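Local structure of nuclear movement protein (Encephalitozoon cuniculi, 2O30) at residues A[6-10]-A[84-88]; A[14-20]-A[72-78]; A[28-32]-A[42-46]. The protein is of uncertain detailed function but, as a NudC-like protein with a CS domain, probably binds unfolded proteins. The protein carries 1 engineered substitution. All coordinates share one frame; numbering follows the deposited sequence.

The three contacts sample one CS-domain fold, from its interior to its margins. Contact 2 lies nearest the centre of the chain and pairs strands 15-21 and 71-78, with apolar residues on one face and polar ones on the other. Contact 1 docks the irregular segment 84-88, near the end of the ordered chain, on strand 8-12, the sheet neighbour of 15-21, chiefly through apolar and aromatic surfaces. Contact 3, its centre about 17 Å from that of contact 2, lies in the second sheet and relies on backbone bonds, with its lysines near the other subunit. F20 and V72 of contact 2 touch V42 and I31 of contact 3, so the sheets meet there; contacts 1 and 3 do not touch.

Contact 1 (A[6-10]-A[84-88]); sequences KYTWD and WDSLL
L87 is the bump of this contact, and the aromatic pair W9 and Y7 forms the hollow that receives it. Its CB sits squarely over one face of the W9 indole, 3.6 Å from the centroid of the five-membered ring and only 7° off the ring normal, a CH-pi contact of nearly ideal placement. CG lies anti to the backbone N (chi1 179°), and there the chain forks: CD1 stays on the same side of the indole, just beyond its rim, 4.1 Å from W9 CE3, while CD2 turns to the tyrosine and comes within 3.5 Å of Y7 CE2. One leucine thus fills the angle between two rings, Y7 just before strand 8-12 and W9 on it. The far end of the indole is fitted to the backbone instead: W9 CZ2 lies 3.4 Å from L87 N, and W84 O meets the ring in its plane, 3.8 Å from W9 CH2. A smaller knob, L88 CD1, rests 3.7 Å from Y7 OH. Polar atoms at the border share water 1, which accepts from L87 N and, weakly, from W9 NE1. Segment 84-88 keeps its own shape through a bond from S86 OG to L88 O of 2.7 Å. Behind the leucine, I16 and L54 continue the packing, and W84 O receives a bond from the Q11 side chain. The arrangement is that of an irregular segment near the end of the ordered chain folded back over an edge strand, here strand 8-12 of the CS-domain beta sandwich, and sealed to it by a leucine between aromatic residues.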
loop_
_atom_site.group_PDB
_atom_site.type_symbol
_atom_site.label_atom_id
_atom_site.label_comp_id
_atom_site.label_asym_id
_atom_site.label_seq_id
_atom_site.Cartn_x
_atom_site.Cartn_y
_atom_site.Cartn_z
ATOM N N LYS A 6 8.076 -13.719 10.640
ATOM C CA LYS A 6 8.534 -12.730 9.658
ATOM C C LYS A 6 8.758 -11.352 10.295
ATOM O O LYS A 6 9.387 -10.479 9.689
ATOM C CB LYS A 6 7.550 -12.635 8.496
ATOM C CG LYS A 6 7.346 -13.948 7.716
ATOM C CD LYS A 6 6.300 -13.758 6.636
ATOM C CE LYS A 6 6.330 -14.861 5.592
ATOM N NZ LYS A 6 5.498 -14.458 4.414
ATOM N N TYR A 7 8.259 -11.168 11.521
ATOM C CA TYR A 7 8.406 -9.886 12.236
ATOM C C TYR A 7 8.283 -10.137 13.735
ATOM O O TYR A 7 7.897 -11.230 14.153
ATOM C CB TYR A 7 7.297 -8.927 11.824
ATOM C CG TYR A 7 5.921 -9.451 12.189
ATOM C CD1 TYR A 7 5.218 -10.268 11.310
ATOM C CD2 TYR A 7 5.335 -9.148 13.432
ATOM C CE1 TYR A 7 3.959 -10.773 11.641
ATOM C CE2 TYR A 7 4.075 -9.653 13.773
ATOM C CZ TYR A 7 3.401 -10.459 12.865
ATOM O OH TYR A 7 2.154 -10.955 13.165
ATOM N N THR A 8 8.649 -9.132 14.517
ATOM C CA THR A 8 8.324 -9.123 15.949
ATOM C C THR A 8 7.625 -7.827 16.255
ATOM O O THR A 8 7.606 -6.908 15.447
ATOM C CB THR A 8 9.566 -9.261 16.849
ATOM O OG1 THR A 8 10.546 -8.264 16.525
ATOM C CG2 THR A 8 10.181 -10.669 16.690
ATOM N N TRP A 9 7.039 -7.741 17.439
ATOM C CA TRP A 9 6.412 -6.490 17.797
ATOM C C TRP A 9 6.447 -6.305 19.304
ATOM O O TRP A 9 6.636 -7.262 20.060
ATOM C CB TRP A 9 4.948 -6.455 17.308
ATOM C CG TRP A 9 4.037 -7.416 18.057
ATOM C CD1 TRP A 9 3.940 -8.764 17.876
ATOM C CD2 TRP A 9 3.102 -7.084 19.113
ATOM N NE1 TRP A 9 3.002 -9.304 18.751
ATOM C CE2 TRP A 9 2.483 -8.294 19.516
ATOM C CE3 TRP A 9 2.737 -5.879 19.749
ATOM C CZ2 TRP A 9 1.515 -8.342 20.547
ATOM C CZ3 TRP A 9 1.754 -5.923 20.754
ATOM C CH2 TRP A 9 1.166 -7.147 21.133
ATOM N N ASP A 10 6.239 -5.064 19.717
ATOM C CA ASP A 10 6.170 -4.726 21.137
ATOM C C ASP A 10 5.272 -3.511 21.271
ATOM O O ASP A 10 4.770 -2.994 20.277
ATOM C CB ASP A 10 7.555 -4.442 21.727
ATOM C CG ASP A 10 8.248 -3.273 21.070
ATOM O OD1 ASP A 10 7.973 -2.107 21.422
ATOM O OD2 ASP A 10 9.107 -3.517 20.206
ATOM N N TRP A 84 -2.540 -4.325 24.398
ATOM C CA TRP A 84 -3.099 -5.248 23.409
ATOM C C TRP A 84 -2.589 -6.647 23.712
ATOM O O TRP A 84 -1.383 -6.830 23.899
ATOM C CB TRP A 84 -2.592 -4.898 22.003
ATOM C CG TRP A 84 -3.073 -3.601 21.417
ATOM C CD1 TRP A 84 -3.604 -2.508 22.081
ATOM C CD2 TRP A 84 -3.043 -3.254 20.031
ATOM N NE1 TRP A 84 -3.913 -1.514 21.168
ATOM C CE2 TRP A 84 -3.576 -1.948 19.909
ATOM C CE3 TRP A 84 -2.613 -3.926 18.872
ATOM C CZ2 TRP A 84 -3.685 -1.296 18.669
ATOM C CZ3 TRP A 84 -2.734 -3.285 17.640
ATOM C CH2 TRP A 84 -3.268 -1.978 17.551
ATOM N N ASP A 85 -3.502 -7.617 23.751
ATOM C CA ASP A 85 -3.153 -9.035 23.905
ATOM C C ASP A 85 -2.368 -9.615 22.719
ATOM O O ASP A 85 -1.549 -10.533 22.886
ATOM C CB ASP A 85 -4.430 -9.876 24.070
ATOM C CG ASP A 85 -5.074 -9.728 25.441
ATOM O OD1 ASP A 85 -4.591 -8.933 26.285
ATOM O OD2 ASP A 85 -6.085 -10.428 25.670
ATOM N N SER A 86 -2.657 -9.111 21.519
ATOM C CA SER A 86 -1.992 -9.577 20.304
ATOM C C SER A 86 -1.871 -8.386 19.353
ATOM O O SER A 86 -2.535 -7.367 19.549
ATOM C CB SER A 86 -2.763 -10.737 19.670
ATOM O OG SER A 86 -4.035 -10.321 19.191
ATOM N N LEU A 87 -1.017 -8.505 18.337
ATOM C CA LEU A 87 -0.858 -7.421 17.367
ATOM C C LEU A 87 -2.049 -7.397 16.423
ATOM O O LEU A 87 -2.562 -6.331 16.090
ATOM C CB LEU A 87 0.407 -7.643 16.542
ATOM C CG LEU A 87 0.682 -6.599 15.459
ATOM C CD1 LEU A 87 0.931 -5.213 16.088
ATOM C CD2 LEU A 87 1.898 -7.037 14.633
ATOM N N LEU A 88 -2.481 -8.585 16.013
ATOM C CA LEU A 88 -3.483 -8.735 14.958
ATOM C C LEU A 88 -4.757 -9.398 15.485
ATOM O O LEU A 88 -4.746 -10.026 16.558
ATOM C CB LEU A 88 -2.911 -9.546 13.799
ATOM C CG LEU A 88 -1.635 -9.027 13.126
ATOM C CD1 LEU A 88 -1.189 -9.993 12.023
ATOM C CD2 LEU A 88 -1.842 -7.637 12.573
HETATM O O HOH W 1 0.616 -11.326 18.734
#

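Contact 2 (A[14-20]-A[72-78]); sequences NEINIQF and VDVNVTK
K78 lies along the backbone of N14 and E15, and its side chain can be traced atom by atom. CB is 3.5 Å from N14 O, the same oxygen that accepts K78 N; CG packs against N14 C; CD passes 3.6 Å from E15 N; and CE lies 3.5 Å from E15 O and also touches I16 CD1. The extended chain (chi2 to chi4 all near 180°) carries NZ past the strand to E82 O, Q11 OE1 and E12 O, while W84 supplies a cation-pi partner. Several acceptors therefore grip the buried ammonium group, which would be expected to favour its charged form.

On the face bearing E15, N17 and N75, the N75 amide spends both N-H groups across the strands. ND2 gives a nearly straight bond to N17 OD1 (2.7 Å, 178°) and another to E15 OE1 (2.9 Å), met from above the carboxylate plane. The other face is apolar: V72 CB lies over the F20 ring, 3.8 Å from its centroid and offset toward the rim, and I18 meets V74 beside it.

Between these faces, I16, I18 and F20 pair with V76, V74 and V72 through two backbone bonds each, with the strands running at 163°. Such two-faced antiparallel pairing, apolar within and polar without, is characteristic of the p23-like beta sandwich of CS domains.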
loop_
_atom_site.group_PDB
_atom_site.type_symbol
_atom_site.label_atom_id
_atom_site.label_comp_id
_atom_site.label_asym_id
_atom_site.label_seq_id
_atom_site.Cartn_x
_atom_site.Cartn_y
_atom_site.Cartn_z
ATOM N N ASN A 14 0.565 3.538 24.718
ATOM C CA ASN A 14 -0.043 4.327 23.658
ATOM C C ASN A 14 0.514 4.055 22.247
ATOM O O ASN A 14 0.141 4.757 21.315
ATOM C CB ASN A 14 0.139 5.825 23.975
ATOM C CG ASN A 14 1.597 6.277 23.946
ATOM O OD1 ASN A 14 2.529 5.522 24.250
ATOM N ND2 ASN A 14 1.798 7.555 23.614
ATOM N N GLU A 15 1.374 3.040 22.099
ATOM C CA GLU A 15 2.098 2.851 20.814
ATOM C C GLU A 15 2.339 1.376 20.497
ATOM O O GLU A 15 2.499 0.539 21.395
ATOM C CB GLU A 15 3.448 3.583 20.825
ATOM C CG GLU A 15 3.380 5.099 20.864
ATOM C CD GLU A 15 4.761 5.747 20.846
ATOM O OE1 GLU A 15 5.754 5.030 20.562
ATOM O OE2 GLU A 15 4.835 6.980 21.111
ATOM N N ILE A 16 2.349 1.074 19.203
ATOM C CA ILE A 16 2.704 -0.262 18.717
ATOM C C ILE A 16 4.015 -0.124 17.914
ATOM O O ILE A 16 4.131 0.809 17.140
ATOM C CB ILE A 16 1.579 -0.810 17.815
ATOM C CG1 ILE A 16 0.368 -1.251 18.661
ATOM C CG2 ILE A 16 2.041 -2.012 16.953
ATOM C CD1 ILE A 16 0.600 -2.517 19.562
ATOM N N ASN A 17 4.959 -1.050 18.121
ATOM C CA ASN A 17 6.219 -1.088 17.369
ATOM C C ASN A 17 6.357 -2.438 16.694
ATOM O O ASN A 17 6.100 -3.474 17.318
ATOM C CB ASN A 17 7.411 -0.868 18.299
ATOM C CG ASN A 17 7.406 0.511 18.928
ATOM O OD1 ASN A 17 7.519 1.526 18.226
ATOM N ND2 ASN A 17 7.286 0.555 20.251
ATOM N N ILE A 18 6.738 -2.427 15.416
ATOM C CA ILE A 18 6.920 -3.672 14.661
ATOM C C ILE A 18 8.336 -3.635 14.085
ATOM O O ILE A 18 8.786 -2.582 13.644
ATOM C CB ILE A 18 5.903 -3.807 13.535
ATOM C CG1 ILE A 18 4.466 -3.875 14.095
ATOM C CG2 ILE A 18 6.192 -5.059 12.648
ATOM C CD1 ILE A 18 3.376 -3.511 13.059
ATOM N N GLN A 19 9.014 -4.770 14.149
ATOM C CA GLN A 19 10.390 -4.882 13.618
ATOM C C GLN A 19 10.483 -6.047 12.648
ATOM O O GLN A 19 9.850 -7.096 12.833
ATOM C CB GLN A 19 11.391 -5.096 14.767
ATOM C CG GLN A 19 11.277 -4.106 15.919
ATOM C CD GLN A 19 10.239 -4.529 16.984
ATOM O OE1 GLN A 19 10.115 -5.720 17.340
ATOM N NE2 GLN A 19 9.507 -3.544 17.513
ATOM N N PHE A 20 11.279 -5.876 11.593
ATOM C CA PHE A 20 11.541 -6.995 10.688
ATOM C C PHE A 20 12.864 -6.737 9.981
ATOM O O PHE A 20 13.299 -5.594 9.898
ATOM C CB PHE A 20 10.393 -7.220 9.695
ATOM C CG PHE A 20 10.123 -6.060 8.776
ATOM C CD1 PHE A 20 9.220 -5.060 9.141
ATOM C CD2 PHE A 20 10.770 -5.955 7.543
ATOM C CE1 PHE A 20 8.941 -3.999 8.292
ATOM C CE2 PHE A 20 10.513 -4.894 6.698
ATOM C CZ PHE A 20 9.581 -3.897 7.078
ATOM N N VAL A 72 14.212 -2.972 10.177
ATOM C CA VAL A 72 13.232 -1.912 9.960
ATOM C C VAL A 72 12.432 -1.777 11.244
ATOM O O VAL A 72 11.954 -2.780 11.780
ATOM C CB VAL A 72 12.287 -2.238 8.791
ATOM C CG1 VAL A 72 11.286 -1.091 8.585
ATOM C CG2 VAL A 72 13.085 -2.435 7.476
ATOM N N ASP A 73 12.299 -0.547 11.729
ATOM C CA ASP A 73 11.474 -0.283 12.916
ATOM C C ASP A 73 10.258 0.549 12.493
ATOM O O ASP A 73 10.410 1.610 11.905
ATOM C CB ASP A 73 12.313 0.424 13.970
ATOM C CG ASP A 73 13.322 -0.500 14.632
ATOM O OD1 ASP A 73 12.895 -1.446 15.316
ATOM O OD2 ASP A 73 14.542 -0.273 14.499
ATOM N N VAL A 74 9.060 0.035 12.761
ATOM C CA VAL A 74 7.800 0.704 12.397
ATOM C C VAL A 74 7.110 1.082 13.710
ATOM O O VAL A 74 7.132 0.305 14.671
ATOM C CB VAL A 74 6.915 -0.254 11.591
ATOM C CG1 VAL A 74 5.648 0.423 11.122
ATOM C CG2 VAL A 74 7.696 -0.835 10.371
ATOM N N ASN A 75 6.547 2.288 13.764
ATOM C CA ASN A 75 5.879 2.770 14.980
ATOM C C ASN A 75 4.552 3.402 14.550
ATOM O O ASN A 75 4.485 4.066 13.518
ATOM C CB ASN A 75 6.793 3.805 15.634
ATOM C CG ASN A 75 6.149 4.523 16.779
ATOM O OD1 ASN A 75 5.596 5.621 16.603
ATOM N ND2 ASN A 75 6.213 3.923 17.971
ATOM N N VAL A 76 3.487 3.174 15.327
ATOM C CA VAL A 76 2.212 3.853 15.089
ATOM C C VAL A 76 1.547 4.050 16.449
ATOM O O VAL A 76 1.709 3.209 17.351
ATOM C CB VAL A 76 1.270 3.095 14.088
ATOM C CG1 VAL A 76 0.795 1.748 14.618
ATOM C CG2 VAL A 76 0.046 3.952 13.711
ATOM N N THR A 77 0.825 5.165 16.588
ATOM C CA THR A 77 0.219 5.513 17.885
ATOM C C THR A 77 -1.159 4.855 17.997
ATOM O O THR A 77 -1.919 4.857 17.045
ATOM C CB THR A 77 0.103 7.050 18.014
ATOM O OG1 THR A 77 1.413 7.635 17.982
ATOM C CG2 THR A 77 -0.595 7.450 19.318
ATOM N N LYS A 78 -1.473 4.292 19.168
ATOM C CA LYS A 78 -2.783 3.700 19.412
ATOM C C LYS A 78 -3.832 4.797 19.585
ATOM O O LYS A 78 -3.531 5.835 20.152
ATOM C CB LYS A 78 -2.756 2.869 20.701
ATOM C CG LYS A 78 -1.850 1.634 20.658
ATOM C CD LYS A 78 -1.682 1.086 22.083
ATOM C CE LYS A 78 -0.874 -0.206 22.120
ATOM N NZ LYS A 78 -0.755 -0.634 23.587
HETATM O O HOH W 2 9.524 1.525 16.420
HETATM O O HOH W 3 10.269 -0.960 16.280
#

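Contact 3 (A[28-32]-A[42-46]); sequences SSAIK and VKNQG
The flat amide of N44 sets its OD1 3.9 Å from A30 O, itself an acceptor, and 4.2 Å from A30 CB. This side-chain oxygen is buried and has no hydrogen-bonding partner in the model. The Q45 amide is carried beyond the contact, and it is the aliphatic Q45 CG that touches A30 CB, at 3.8 Å.

Backbone groups do the joining. K32 and K43 form a hydrogen-bonded antiparallel pair: K32 N gives an almost straight bond to K43 O (3.0 Å, 179°), and K43 N returns one to K32 O. At the end of the pairing A30 O accepts Q45 N at 2.8 Å and also water 4, which accepts G46 N in the turn leading from strand 39-44 to strand 47-51.

K32 bends at its last torsion and places NZ on a lone pair of S29 O, 3.0 Å away; its charge also faces W64 of the second subunit (cation-pi). K43 packs on that same tryptophan, and its side chain lies about 4 Å from a bound dithiothreitol, probably from the crystallisation liquor. Main-chain bonds thus hold together the open end of the hairpin, while both lysines turn to the second subunit and K43 lines what may be a pocket.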
loop_
_atom_site.group_PDB
_atom_site.type_symbol
_atom_site.label_atom_id
_atom_site.label_comp_id
_atom_site.label_asym_id
_atom_site.label_seq_id
_atom_site.Cartn_x
_atom_site.Cartn_y
_atom_site.Cartn_z
ATOM N N SER A 28 15.270 0.720 -3.409
ATOM C CA SER A 28 14.956 1.739 -2.401
ATOM C C SER A 28 13.431 1.868 -2.369
ATOM O O SER A 28 12.869 2.767 -1.732
ATOM C CB SER A 28 15.622 3.077 -2.743
ATOM O OG SER A 28 14.903 3.791 -3.732
ATOM N N SER A 29 12.787 0.958 -3.097
ATOM C CA SER A 29 11.341 0.786 -3.112
ATOM C C SER A 29 11.027 -0.621 -2.597
ATOM O O SER A 29 9.918 -1.146 -2.785
ATOM C CB SER A 29 10.821 0.963 -4.538
ATOM O OG SER A 29 11.654 0.264 -5.449
ATOM N N ALA A 30 12.018 -1.218 -1.937
ATOM C CA ALA A 30 11.906 -2.558 -1.393
ATOM C C ALA A 30 10.869 -2.624 -0.272
ATOM O O ALA A 30 10.159 -3.615 -0.167
ATOM C CB ALA A 30 13.258 -3.043 -0.879
ATOM N N ILE A 31 10.794 -1.579 0.546
ATOM C CA ILE A 31 9.935 -1.589 1.734
ATOM C C ILE A 31 8.626 -0.883 1.426
ATOM O O ILE A 31 8.604 0.315 1.148
ATOM C CB ILE A 31 10.630 -0.965 2.965
ATOM C CG1 ILE A 31 11.817 -1.841 3.361
ATOM C CG2 ILE A 31 9.636 -0.820 4.136
ATOM C CD1 ILE A 31 12.937 -1.103 4.017
ATOM N N LYS A 32 7.537 -1.642 1.465
ATOM C CA LYS A 32 6.225 -1.092 1.167
ATOM C C LYS A 32 5.326 -1.279 2.380
ATOM O O LYS A 32 5.107 -2.396 2.805
ATOM C CB LYS A 32 5.638 -1.790 -0.056
ATOM C CG LYS A 32 6.381 -1.450 -1.364
ATOM C CD LYS A 32 5.709 -2.150 -2.561
ATOM C CE LYS A 32 6.285 -1.683 -3.914
ATOM N NZ LYS A 32 7.184 -0.493 -3.794
ATOM N N VAL A 42 2.480 -4.953 4.948
ATOM C CA VAL A 42 3.910 -4.650 4.940
ATOM C C VAL A 42 4.570 -5.655 4.005
ATOM O O VAL A 42 4.421 -6.855 4.175
ATOM C CB VAL A 42 4.535 -4.765 6.360
ATOM C CG1 VAL A 42 6.061 -4.560 6.304
ATOM C CG2 VAL A 42 3.880 -3.754 7.318
ATOM N N LYS A 43 5.287 -5.153 3.015
ATOM C CA LYS A 43 6.002 -6.038 2.100
ATOM C C LYS A 43 7.466 -5.659 2.040
ATOM O O LYS A 43 7.817 -4.506 2.212
ATOM C CB LYS A 43 5.372 -5.995 0.711
ATOM C CG LYS A 43 3.904 -6.374 0.713
ATOM C CD LYS A 43 3.482 -6.991 -0.607
ATOM C CE LYS A 43 3.401 -5.969 -1.706
ATOM N NZ LYS A 43 2.595 -6.522 -2.844
ATOM N N ASN A 44 8.318 -6.648 1.813
ATOM C CA ASN A 44 9.739 -6.403 1.726
ATOM C C ASN A 44 10.239 -7.121 0.482
ATOM O O ASN A 44 10.199 -8.351 0.419
ATOM C CB ASN A 44 10.456 -6.893 2.989
ATOM C CG ASN A 44 11.953 -6.636 2.944
ATOM O OD1 ASN A 44 12.445 -5.908 2.078
ATOM N ND2 ASN A 44 12.679 -7.243 3.858
ATOM N N GLN A 45 10.652 -6.338 -0.514
ATOM C CA GLN A 45 11.059 -6.866 -1.815
ATOM C C GLN A 45 9.986 -7.781 -2.389
ATOM O O GLN A 45 10.294 -8.867 -2.883
ATOM C CB GLN A 45 12.377 -7.638 -1.709
ATOM C CG GLN A 45 13.603 -6.797 -1.447
ATOM C CD GLN A 45 14.837 -7.388 -2.110
ATOM O OE1 GLN A 45 14.926 -7.455 -3.341
ATOM N NE2 GLN A 45 15.797 -7.821 -1.299
ATOM N N GLY A 46 8.729 -7.359 -2.294
ATOM C CA GLY A 46 7.612 -8.150 -2.804
ATOM C C GLY A 46 7.111 -9.271 -1.901
ATOM O O GLY A 46 5.994 -9.751 -2.094
HETATM O O HOH W 4 8.031 -4.957 -1.478
#